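PDB 5J7O: major capsid protein from Faustovirus, which forms the icosahedral capsid shell of this large dsDNA virus, probably assembling through its double jelly-roll fold into trimeric capsomers. Local coordinates for the interface of chains A and B. Residues are numbered along the deposited sequence; one frame, centred on the assembly and turned at random. Chains: chain A/B, major capsid protein.

The interface of chains A and B. Residues chain A 232-234, 279, 281; chain B 517-519.
No polar atom is gripped by a bond across this contact: the count is zero for every N and O here, and the patch is held by packing and shape. The backbone carbonyl oxygen of A:Glu233 merely packs against the ring of B:Pro518, with CD 3.4 Å and CG 3.6 Å from A:Glu233 O. Just ahead of the proline, B:Val517 turns both its methyls into chain A. CG1 stands anti to the backbone N (chi1 176°) and CG2 anti to the carbonyl carbon, so the fork opens toward A:Val279. That valine comes tip to tip: its CG2, flanked by both the backbone N and the carbonyl carbon (chi1 -56°), lies 3.7 Å from B:Val517 CG2 and equally near CG1. The two branches then part company. B:Val517 CG2 rests against A:Ala234 CB at 3.8 Å, whereas CG1 meets A:Phe281 at ring atom CE1, 4.0 Å away. The phenylalanine has its CG flanked in the same way (chi1 47°), and its ring reaches tip to tip toward the valine. A:Val232 crosses B:Val517 at about a right angle; its CG1, anti to its own backbone N, touches the carbonyl oxygen B:Pro518 O at 3.7 Å. B:Val519 adds a looser contact beside the phenylalanine ring. On chain A, strands 232-238 and 273-280 run side by side here, with A:Val232 N 2.8 Å from A:Val279 O, and A:Phe281 follows just past the second strand. They receive the late part of B's long strand 503-521, joining two copies within the three-chain assembly, consistent with the trimeric capsomer of double jelly-roll capsid proteins.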
# COMPACT_ATOMS: atom_id res chain seq x y z
N VAL A 232 -9.21 -1.27 6.84
CA VAL A 232 -9.72 -2.61 6.57
C VAL A 232 -10.31 -2.63 5.17
O VAL A 232 -11.22 -1.83 4.86
CB VAL A 232 -10.76 -3.05 7.61
CG1 VAL A 232 -11.38 -4.38 7.22
CG2 VAL A 232 -10.12 -3.15 8.99
N GLU A 233 -9.82 -3.52 4.33
CA GLU A 233 -10.30 -3.63 2.96
C GLU A 233 -11.67 -4.32 2.93
O GLU A 233 -11.90 -5.32 3.61
CB GLU A 233 -9.29 -4.41 2.12
CG GLU A 233 -9.76 -4.82 0.74
CD GLU A 233 -8.68 -5.56 -0.03
OE1 GLU A 233 -7.62 -4.95 -0.30
OE2 GLU A 233 -8.88 -6.75 -0.36
N ALA A 234 -12.58 -3.76 2.13
CA ALA A 234 -13.95 -4.26 2.03
C ALA A 234 -14.35 -4.39 0.56
O ALA A 234 -14.08 -3.49 -0.24
CB ALA A 234 -14.93 -3.34 2.76
N VAL A 279 -12.20 0.96 4.93
CA VAL A 279 -12.91 1.57 6.04
C VAL A 279 -12.01 1.54 7.26
O VAL A 279 -11.19 0.63 7.43
CB VAL A 279 -14.26 0.88 6.32
CG1 VAL A 279 -15.13 0.85 5.07
CG2 VAL A 279 -14.05 -0.53 6.85
N PHE A 281 -12.33 2.09 11.60
CA PHE A 281 -13.25 2.17 12.73
C PHE A 281 -12.47 1.95 14.02
O PHE A 281 -12.84 1.12 14.87
CB PHE A 281 -14.41 1.19 12.57
CG PHE A 281 -14.00 -0.20 12.18
CD1 PHE A 281 -13.73 -0.53 10.86
CD2 PHE A 281 -13.90 -1.20 13.14
CE1 PHE A 281 -13.36 -1.81 10.50
CE2 PHE A 281 -13.53 -2.49 12.79
CZ PHE A 281 -13.26 -2.79 11.47
N VAL B 517 -17.63 -5.58 5.18
CA VAL B 517 -16.44 -5.31 5.98
C VAL B 517 -16.15 -6.55 6.82
O VAL B 517 -16.99 -6.92 7.66
CB VAL B 517 -16.61 -4.07 6.87
CG1 VAL B 517 -15.39 -3.88 7.76
CG2 VAL B 517 -16.84 -2.84 6.02
N PRO B 518 -15.01 -7.21 6.64
CA PRO B 518 -14.64 -8.33 7.51
C PRO B 518 -14.11 -7.83 8.85
O PRO B 518 -13.00 -7.29 8.94
CB PRO B 518 -13.55 -9.06 6.70
CG PRO B 518 -12.95 -7.99 5.86
CD PRO B 518 -14.05 -7.02 5.53
N VAL B 519 -14.92 -7.99 9.89
CA VAL B 519 -14.58 -7.52 11.23
C VAL B 519 -14.00 -8.68 12.02
O VAL B 519 -14.65 -9.72 12.18
CB VAL B 519 -15.81 -6.93 11.95
CG1 VAL B 519 -15.43 -6.46 13.34
CG2 VAL B 519 -16.40 -5.79 11.13